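Local atomic coordinates of methylmalonyl-CoA carboxyltransferase 12S subunit (Propionibacterium freudenreichii, PDB entry 1ON3), a protein that transfers the carboxyl group of methylmalonyl-CoA to the biotin of the 1.3S subunit, yielding propanoyl-CoA, as the hexameric core of transcarboxylase. Residues 47-52 with 134-139; 96-101 with 120-125. One frame throughout, in Å; residues are numbered along the deposited sequence. Where two conformers were deposited one is given.

Contact 1: 47-52 with 134-139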
ATOM      1  N   ARG E  47     -28.246 -34.561   2.441  1.00 15.28           N
ATOM      2  CA  ARG E  47     -29.174 -33.480   2.153  1.00 12.74           C
ATOM      3  C   ARG E  47     -30.025 -33.060   3.340  1.00 14.91           C
ATOM      4  O   ARG E  47     -30.381 -31.890   3.455  1.00 16.50           O
ATOM      5  CB  ARG E  47     -30.027 -33.841   0.931  1.00 14.61           C
ATOM      6  CG  ARG E  47     -29.163 -33.862  -0.335  1.00 15.43           C
ATOM      7  CD  ARG E  47     -29.849 -34.427  -1.570  1.00 15.32           C
ATOM      8  NE  ARG E  47     -28.906 -34.451  -2.688  1.00  9.75           N
ATOM      9  CZ  ARG E  47     -28.609 -33.399  -3.447  1.00 12.99           C
ATOM     10  NH1 ARG E  47     -29.190 -32.216  -3.231  1.00 16.48           N
ATOM     11  NH2 ARG E  47     -27.717 -33.520  -4.410  1.00 11.90           N
ATOM     12  N   GLU E  48     -30.349 -34.000   4.223  1.00 10.68           N
ATOM     13  CA  GLU E  48     -31.124 -33.656   5.409  1.00 16.60           C
ATOM     14  C   GLU E  48     -30.272 -32.737   6.290  1.00 14.42           C
ATOM     15  O   GLU E  48     -30.774 -31.789   6.887  1.00 13.77           O
ATOM     16  CB  GLU E  48     -31.503 -34.922   6.187  1.00 14.92           C
ATOM     17  CG  GLU E  48     -32.606 -35.727   5.522  1.00 15.38           C
ATOM     18  CD  GLU E  48     -32.716 -37.147   6.056  1.00 20.94           C
ATOM     19  OE1 GLU E  48     -33.674 -37.837   5.673  1.00 22.69           O
ATOM     20  OE2 GLU E  48     -31.850 -37.581   6.843  1.00 19.34           O
ATOM     21  N   ARG E  49     -28.978 -33.029   6.364  1.00 14.78           N
ATOM     22  CA  ARG E  49     -28.061 -32.228   7.178  1.00 13.89           C
ATOM     23  C   ARG E  49     -28.018 -30.777   6.707  1.00 15.80           C
ATOM     24  O   ARG E  49     -28.108 -29.852   7.515  1.00 14.01           O
ATOM     25  CB  ARG E  49     -26.655 -32.846   7.146  1.00 12.01           C
ATOM     26  CG  ARG E  49     -26.554 -34.110   8.013  1.00 11.15           C
ATOM     27  CD  ARG E  49     -25.303 -34.955   7.711  1.00 11.93           C
ATOM     28  NE  ARG E  49     -25.225 -36.115   8.603  1.00 14.19           N
ATOM     29  CZ  ARG E  49     -24.405 -37.152   8.436  1.00 10.24           C
ATOM     30  NH1 ARG E  49     -23.566 -37.193   7.407  1.00 12.88           N
ATOM     31  NH2 ARG E  49     -24.437 -38.162   9.293  1.00 15.45           N
ATOM     32  N   LEU E  50     -27.894 -30.575   5.400  1.00 10.27           N
ATOM     33  CA  LEU E  50     -27.865 -29.219   4.879  1.00 13.22           C
ATOM     34  C   LEU E  50     -29.224 -28.562   5.086  1.00 14.56           C
ATOM     35  O   LEU E  50     -29.309 -27.388   5.439  1.00 14.02           O
ATOM     36  CB  LEU E  50     -27.507 -29.224   3.392  1.00 13.84           C
ATOM     37  CG  LEU E  50     -26.036 -29.505   3.104  1.00 13.36           C
ATOM     38  CD1 LEU E  50     -25.824 -29.683   1.596  1.00 17.87           C
ATOM     39  CD2 LEU E  50     -25.197 -28.346   3.642  1.00 10.89           C
ATOM     40  N   ASN E  51     -30.291 -29.329   4.888  1.00 13.63           N
ATOM     41  CA  ASN E  51     -31.630 -28.784   5.053  1.00 18.24           C
ATOM     42  C   ASN E  51     -31.893 -28.379   6.499  1.00 17.78           C
ATOM     43  O   ASN E  51     -32.596 -27.408   6.753  1.00 15.59           O
ATOM     44  CB  ASN E  51     -32.687 -29.792   4.604  1.00 18.95           C
ATOM     45  CG  ASN E  51     -34.066 -29.174   4.522  1.00 25.76           C
ATOM     46  OD1 ASN E  51     -34.286 -28.221   3.766  1.00 27.27           O
ATOM     47  ND2 ASN E  51     -35.001 -29.700   5.303  1.00 26.74           N
ATOM     48  N   ASN E  52     -31.321 -29.130   7.438  1.00 18.62           N
ATOM     49  CA  ASN E  52     -31.478 -28.849   8.861  1.00 18.77           C
ATOM     50  C   ASN E  52     -30.609 -27.681   9.325  1.00 16.79           C
ATOM     51  O   ASN E  52     -31.010 -26.894  10.185  1.00 18.07           O
ATOM     52  CB  ASN E  52     -31.130 -30.096   9.681  1.00 21.25           C
ATOM     53  CG  ASN E  52     -32.207 -31.160   9.601  1.00 23.21           C
ATOM     54  OD1 ASN E  52     -31.980 -32.326   9.926  1.00 25.50           O
ATOM     55  ND2 ASN E  52     -33.388 -30.760   9.169  1.00 18.72           N
ATOM     56  N   LEU E 134     -18.802 -24.338   5.855  1.00  6.54           N
ATOM     57  CA  LEU E 134     -19.134 -25.459   6.740  1.00  9.64           C
ATOM     58  C   LEU E 134     -19.117 -26.750   5.914  1.00 11.95           C
ATOM     59  O   LEU E 134     -19.568 -26.772   4.774  1.00 12.66           O
ATOM     60  CB  LEU E 134     -20.504 -25.243   7.394  1.00 12.21           C
ATOM     61  CG  LEU E 134     -20.558 -23.997   8.302  1.00 14.93           C
ATOM     62  CD1 LEU E 134     -21.219 -22.856   7.540  1.00 18.28           C
ATOM     63  CD2 LEU E 134     -21.330 -24.290   9.578  1.00 11.46           C
ATOM     64  N   PHE E 135     -18.599 -27.820   6.505  1.00 10.21           N
ATOM     65  CA  PHE E 135     -18.454 -29.091   5.800  1.00 13.79           C
ATOM     66  C   PHE E 135     -18.822 -30.302   6.674  1.00 12.55           C
ATOM     67  O   PHE E 135     -18.231 -30.504   7.727  1.00 11.16           O
ATOM     68  CB  PHE E 135     -16.986 -29.185   5.347  1.00 12.34           C
ATOM     69  CG  PHE E 135     -16.686 -30.285   4.355  1.00 14.70           C
ATOM     70  CD1 PHE E 135     -15.496 -30.248   3.641  1.00 11.89           C
ATOM     71  CD2 PHE E 135     -17.546 -31.366   4.166  1.00 15.81           C
ATOM     72  CE1 PHE E 135     -15.156 -31.276   2.750  1.00 14.85           C
ATOM     73  CE2 PHE E 135     -17.213 -32.402   3.273  1.00 17.60           C
ATOM     74  CZ  PHE E 135     -16.014 -32.350   2.568  1.00 12.81           C
ATOM     75  N   PHE E 136     -19.811 -31.082   6.233  1.00 12.86           N
ATOM     76  CA  PHE E 136     -20.217 -32.313   6.932  1.00 13.02           C
ATOM     77  C   PHE E 136     -19.428 -33.457   6.277  1.00 12.85           C
ATOM     78  O   PHE E 136     -19.593 -33.739   5.079  1.00 11.03           O
ATOM     79  CB  PHE E 136     -21.715 -32.613   6.766  1.00 11.81           C
ATOM     80  CG  PHE E 136     -22.630 -31.708   7.561  1.00 12.25           C
ATOM     81  CD1 PHE E 136     -23.133 -30.541   6.999  1.00 12.49           C
ATOM     82  CD2 PHE E 136     -23.047 -32.068   8.841  1.00  9.59           C
ATOM     83  CE1 PHE E 136     -24.052 -29.745   7.703  1.00 12.23           C
ATOM     84  CE2 PHE E 136     -23.959 -31.288   9.549  1.00 14.16           C
ATOM     85  CZ  PHE E 136     -24.467 -30.122   8.975  1.00 12.86           C
ATOM     86  N   TYR E 137     -18.553 -34.082   7.061  1.00 12.30           N
ATOM     87  CA  TYR E 137     -17.713 -35.191   6.611  1.00  9.80           C
ATOM     88  C   TYR E 137     -18.365 -36.533   6.981  1.00 12.12           C
ATOM     89  O   TYR E 137     -18.823 -36.716   8.100  1.00 11.74           O
ATOM     90  CB  TYR E 137     -16.347 -35.103   7.297  1.00  8.75           C
ATOM     91  CG  TYR E 137     -15.534 -33.893   6.916  1.00 10.86           C
ATOM     92  CD1 TYR E 137     -14.531 -33.984   5.962  1.00  9.72           C
ATOM     93  CD2 TYR E 137     -15.727 -32.668   7.559  1.00  9.01           C
ATOM     94  CE1 TYR E 137     -13.720 -32.889   5.652  1.00  7.97           C
ATOM     95  CE2 TYR E 137     -14.928 -31.559   7.260  1.00  9.08           C
ATOM     96  CZ  TYR E 137     -13.926 -31.675   6.310  1.00  8.81           C
ATOM     97  OH  TYR E 137     -13.124 -30.596   6.017  1.00 10.73           O
ATOM     98  N   ASP E 138     -18.368 -37.480   6.049  1.00 12.23           N
ATOM     99  CA  ASP E 138     -18.980 -38.785   6.262  1.00 13.77           C
ATOM    100  C   ASP E 138     -18.364 -39.575   5.111  1.00 16.25           C
ATOM    101  O   ASP E 138     -18.989 -39.719   4.062  1.00 16.48           O
ATOM    102  CB  ASP E 138     -20.502 -38.651   6.068  1.00 12.69           C
ATOM    103  CG  ASP E 138     -21.273 -39.843   6.616  1.00 15.17           C
ATOM    104  OD1 ASP E 138     -20.631 -40.874   6.878  1.00 16.06           O
ATOM    105  OD2 ASP E 138     -22.514 -39.745   6.766  1.00 16.02           O
ATOM    106  N   SER E 139     -17.153 -40.095   5.307  1.00 14.33           N
ATOM    107  CA  SER E 139     -16.453 -40.747   4.203  1.00 18.23           C
ATOM    108  C   SER E 139     -15.428 -41.832   4.524  1.00 16.46           C
ATOM    109  O   SER E 139     -14.801 -41.829   5.576  1.00 19.12           O
ATOM    110  CB  SER E 139     -15.752 -39.642   3.388  1.00 17.65           C
ATOM    111  OG  SER E 139     -14.757 -40.142   2.512  1.00 16.95           O
TER
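Arg49 reaches from helix 46-53 across the ring of Phe136 to the carboxylate of Asp138, and successive atoms of its side chain meet different parts of strand 133-139. The first is CB, which sits over the ring: Arg49 CB is 3.8 Å from the centroid of the Phe136 ring and almost on its normal, a CH-pi contact with the middle of one face. With chi1 at -75° CG lies anti to the carbonyl carbon, and from there the chain runs extended to NE, so the methylenes slide across the ring toward its rim. Arg49 CG is 4.1 Å from Phe136 CE2, and Arg49 CD comes to 3.8 Å from Phe136 CD2. NE makes a salt bridge with Asp241. At the tip, Arg49 NH1 donates to Asp138 OD2 at 2.8 Å, with an N-H...O angle of 155°, forming a salt bridge. This approach is on the anti side of OD2 and 27° out of the carboxylate plane. The same oxygen also accepts from Gln38 NE2, so two donors grip it. Leu50 adds a looser apolar contact, its CD2 lying 4.4 Å from Phe136 CE1.

The side chain of Asp138 is about 8 Å from bound methylmalonyl-CoA, which places the salt bridge near the coenzyme pocket without making it part of that pocket. An alanine in place of Arg49 would probably leave Asp138 and Asp241 without their shared cation and open a gap at the rim of the Phe136 ring where CG and CD now lie. All four touching residues are buried, so the single guanidinium probably offsets the negative charge of both aspartates, joining helix 46-53 to the sheet of the N-terminal carboxyltransferase half by charge as well as by packing.

Contact 2: 96-101 with 120-125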
ATOM      1  N   PRO E  96     -25.134 -15.216   4.870  1.00 13.14           N
ATOM      2  CA  PRO E  96     -24.698 -16.035   3.737  1.00 13.85           C
ATOM      3  C   PRO E  96     -23.572 -16.989   4.147  1.00 14.55           C
ATOM      4  O   PRO E  96     -22.641 -16.589   4.860  1.00 13.82           O
ATOM      5  CB  PRO E  96     -24.195 -14.988   2.732  1.00 14.72           C
ATOM      6  CG  PRO E  96     -24.996 -13.749   3.096  1.00 15.20           C
ATOM      7  CD  PRO E  96     -24.934 -13.784   4.594  1.00 15.15           C
ATOM      8  N   VAL E  97     -23.660 -18.241   3.705  1.00 12.20           N
ATOM      9  CA  VAL E  97     -22.619 -19.230   3.974  1.00 10.35           C
ATOM     10  C   VAL E  97     -22.495 -20.157   2.773  1.00 12.80           C
ATOM     11  O   VAL E  97     -23.382 -20.190   1.920  1.00 13.61           O
ATOM     12  CB  VAL E  97     -22.928 -20.137   5.213  1.00 10.38           C
ATOM     13  CG1 VAL E  97     -22.963 -19.316   6.498  1.00  7.41           C
ATOM     14  CG2 VAL E  97     -24.237 -20.901   5.003  1.00 11.57           C
ATOM     15  N   HIS E  98     -21.381 -20.881   2.708  1.00  9.76           N
ATOM     16  CA  HIS E  98     -21.138 -21.887   1.679  1.00  9.56           C
ATOM     17  C   HIS E  98     -20.936 -23.188   2.452  1.00 13.74           C
ATOM     18  O   HIS E  98     -20.370 -23.180   3.549  1.00 10.98           O
ATOM     19  CB  HIS E  98     -19.903 -21.549   0.843  1.00 12.65           C
ATOM     20  CG  HIS E  98     -20.140 -20.437  -0.128  1.00 16.11           C
ATOM     21  ND1 HIS E  98     -20.144 -19.107   0.245  1.00 15.03           N
ATOM     22  CD2 HIS E  98     -20.467 -20.463  -1.441  1.00 14.32           C
ATOM     23  CE1 HIS E  98     -20.465 -18.363  -0.802  1.00 18.55           C
ATOM     24  NE2 HIS E  98     -20.670 -19.163  -1.836  1.00 13.51           N
ATOM     25  N   ALA E  99     -21.389 -24.305   1.892  1.00 12.06           N
ATOM     26  CA  ALA E  99     -21.292 -25.577   2.610  1.00  8.10           C
ATOM     27  C   ALA E  99     -21.137 -26.781   1.694  1.00 12.81           C
ATOM     28  O   ALA E  99     -21.471 -26.719   0.508  1.00 13.15           O
ATOM     29  CB  ALA E  99     -22.538 -25.759   3.475  1.00 10.98           C
ATOM     30  N   ALA E 100     -20.616 -27.866   2.262  1.00 11.11           N
ATOM     31  CA  ALA E 100     -20.434 -29.121   1.542  1.00 11.08           C
ATOM     32  C   ALA E 100     -20.937 -30.223   2.465  1.00 14.99           C
ATOM     33  O   ALA E 100     -20.823 -30.125   3.692  1.00 12.29           O
ATOM     34  CB  ALA E 100     -18.970 -29.341   1.210  1.00  8.26           C
ATOM     35  N   SER E 101     -21.493 -31.280   1.890  1.00 10.38           N
ATOM     36  CA  SER E 101     -22.023 -32.353   2.720  1.00 10.17           C
ATOM     37  C   SER E 101     -21.792 -33.668   1.991  1.00 10.08           C
ATOM     38  O   SER E 101     -22.367 -33.897   0.928  1.00 14.39           O
ATOM     39  CB  SER E 101     -23.517 -32.105   2.967  1.00 10.58           C
ATOM     40  OG  SER E 101     -24.064 -32.985   3.930  1.00 12.26           O
ATOM     41  N   VAL E 120     -13.518 -27.856  -3.250  1.00 13.26           N
ATOM     42  CA  VAL E 120     -12.567 -26.759  -3.381  1.00 12.93           C
ATOM     43  C   VAL E 120     -13.203 -25.551  -4.077  1.00 15.94           C
ATOM     44  O   VAL E 120     -12.975 -24.405  -3.684  1.00 11.36           O
ATOM     45  CB  VAL E 120     -11.299 -27.210  -4.158  1.00 12.77           C
ATOM     46  CG1 VAL E 120     -10.397 -26.023  -4.421  1.00 14.55           C
ATOM     47  CG2 VAL E 120     -10.523 -28.235  -3.334  1.00 11.86           C
ATOM     48  N   GLU E 121     -14.006 -25.800  -5.107  1.00 16.28           N
ATOM     49  CA  GLU E 121     -14.646 -24.698  -5.812  1.00 13.59           C
ATOM     50  C   GLU E 121     -15.593 -23.962  -4.870  1.00 13.54           C
ATOM     51  O   GLU E 121     -15.695 -22.736  -4.908  1.00 11.16           O
ATOM     52  CB  GLU E 121     -15.348 -25.218  -7.078  0.50 14.78           C
ATOM     53  CG  GLU E 121     -14.437 -25.098  -8.313  0.50 14.37           C
ATOM     54  CD  GLU E 121     -14.759 -26.082  -9.429  0.50 19.60           C
ATOM     55  OE1 GLU E 121     -15.945 -26.460  -9.579  0.50 20.28           O
ATOM     56  OE2 GLU E 121     -13.818 -26.467 -10.164  0.50 19.21           O
ATOM     57  N   THR E 122     -16.262 -24.705  -3.996  1.00 11.07           N
ATOM     58  CA  THR E 122     -17.180 -24.094  -3.039  1.00 12.49           C
ATOM     59  C   THR E 122     -16.396 -23.298  -2.007  1.00 13.23           C
ATOM     60  O   THR E 122     -16.829 -22.240  -1.572  1.00 10.16           O
ATOM     61  CB  THR E 122     -18.042 -25.159  -2.331  1.00 13.30           C
ATOM     62  OG1 THR E 122     -18.767 -25.896  -3.317  1.00 18.88           O
ATOM     63  CG2 THR E 122     -19.034 -24.506  -1.385  1.00 13.05           C
ATOM     64  N   MET E 123     -15.237 -23.814  -1.613  1.00 13.10           N
ATOM     65  CA  MET E 123     -14.383 -23.108  -0.658  1.00  8.41           C
ATOM     66  C   MET E 123     -13.862 -21.812  -1.295  1.00 11.47           C
ATOM     67  O   MET E 123     -13.782 -20.763  -0.631  1.00 11.27           O
ATOM     68  CB  MET E 123     -13.201 -24.008  -0.271  1.00  7.56           C
ATOM     69  CG  MET E 123     -13.613 -25.212   0.565  1.00  7.03           C
ATOM     70  SD  MET E 123     -12.242 -26.344   0.795  1.00 12.76           S
ATOM     71  CE  MET E 123     -11.114 -25.343   1.809  1.00 13.35           C
ATOM     72  N   GLU E 124     -13.486 -21.882  -2.572  1.00 10.86           N
ATOM     73  CA  GLU E 124     -12.998 -20.694  -3.277  1.00 12.69           C
ATOM     74  C   GLU E 124     -14.107 -19.657  -3.360  1.00 13.42           C
ATOM     75  O   GLU E 124     -13.825 -18.461  -3.341  1.00 14.20           O
ATOM     76  CB  GLU E 124     -12.519 -21.027  -4.701  1.00 18.12           C
ATOM     77  CG  GLU E 124     -11.270 -21.921  -4.775  1.00 15.39           C
ATOM     78  CD  GLU E 124      -9.958 -21.220  -4.411  1.00 20.38           C
ATOM     79  OE1 GLU E 124      -8.911 -21.910  -4.445  1.00 18.96           O
ATOM     80  OE2 GLU E 124      -9.953 -20.000  -4.099  1.00 15.84           O
ATOM     81  N   GLN E 125     -15.356 -20.104  -3.482  1.00 11.92           N
ATOM     82  CA  GLN E 125     -16.474 -19.163  -3.532  1.00 13.84           C
ATOM     83  C   GLN E 125     -16.681 -18.515  -2.160  1.00 11.46           C
ATOM     84  O   GLN E 125     -17.039 -17.340  -2.073  1.00 12.15           O
ATOM     85  CB  GLN E 125     -17.768 -19.854  -3.973  1.00 14.36           C
ATOM     86  CG  GLN E 125     -17.675 -20.576  -5.317  1.00 23.99           C
ATOM     87  CD  GLN E 125     -17.059 -19.731  -6.415  1.00 27.28           C
ATOM     88  OE1 GLN E 125     -17.639 -18.735  -6.849  1.00 35.53           O
ATOM     89  NE2 GLN E 125     -15.871 -20.128  -6.874  1.00 31.52           N
TER
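His98 on strand 95-102 and the pair Thr122 and Gln125 on helix 113-129 meet mainly by van der Waals packing. The Thr122 methyl lies between strand and helix: CG2 is anti to the backbone N, which brings Thr122 CG2 to 3.8 Å from His98 CB and equally near, at 3.8 Å, to Ala99 O. Further along, Gln125 CB approaches the imidazole, 3.7 Å from His98 NE2, while the backbone carbonyl carbon, Gln125 C, lies over the centre of one face of the His98 ring, 4.0 Å above its plane. The ring thus lies against the helix backbone as well as a side chain.

The hydrogen bonds of these side chains lie within the helix or beyond the two segments. Gln125 bends at chi2 (-49°), folding its amide back so that Gln125 NE2 donates to Glu121 O at 3.3 Å; that carbonyl also accepts from Gln125 N, the two donors approaching from opposite faces of its plane. The other end of the amide, OE1, is hydrogen-bonded to the Tyr506 hydroxyl of a neighbouring subunit, so this turn of the helix takes part in a subunit interface of the hexamer. His98 ND1 is hydrogen-bonded to Thr131 OG1, and Thr122 OG1 to Lys118 O.

The axes of segments 96-101 and 120-125 pass 8.0 Å apart at 168°, the nearly antiparallel layout of a beta-alpha-beta crossover: helix 113-129 packs on strand 95-102 before the chain enters parallel strand 133-139, with helix 147-164 alongside at Met123.

After helices 12-27 and 32-40 the chain enters helix 46-53, the opening side of contact 1, then passes through strands 60-62 and 85-92, and reaches strand 95-102. Contact 2 closes a short loop from there to helix 113-129, with 18 residues between its segments. Strand 133-139 follows directly and closes contact 1, whose loop of 81 intervening residues encloses that of contact 2; the two nest and do not cross. Their strands are neighbours in one sheet, where the probable hydrogen bonds Phe136 N to Ala100 O and Leu134 O to Ala100 N, both 2.9 Å, join them. The contacts therefore tie helices 46-53 and 113-129 to adjacent strands of the same N-terminal carboxyltransferase sheet.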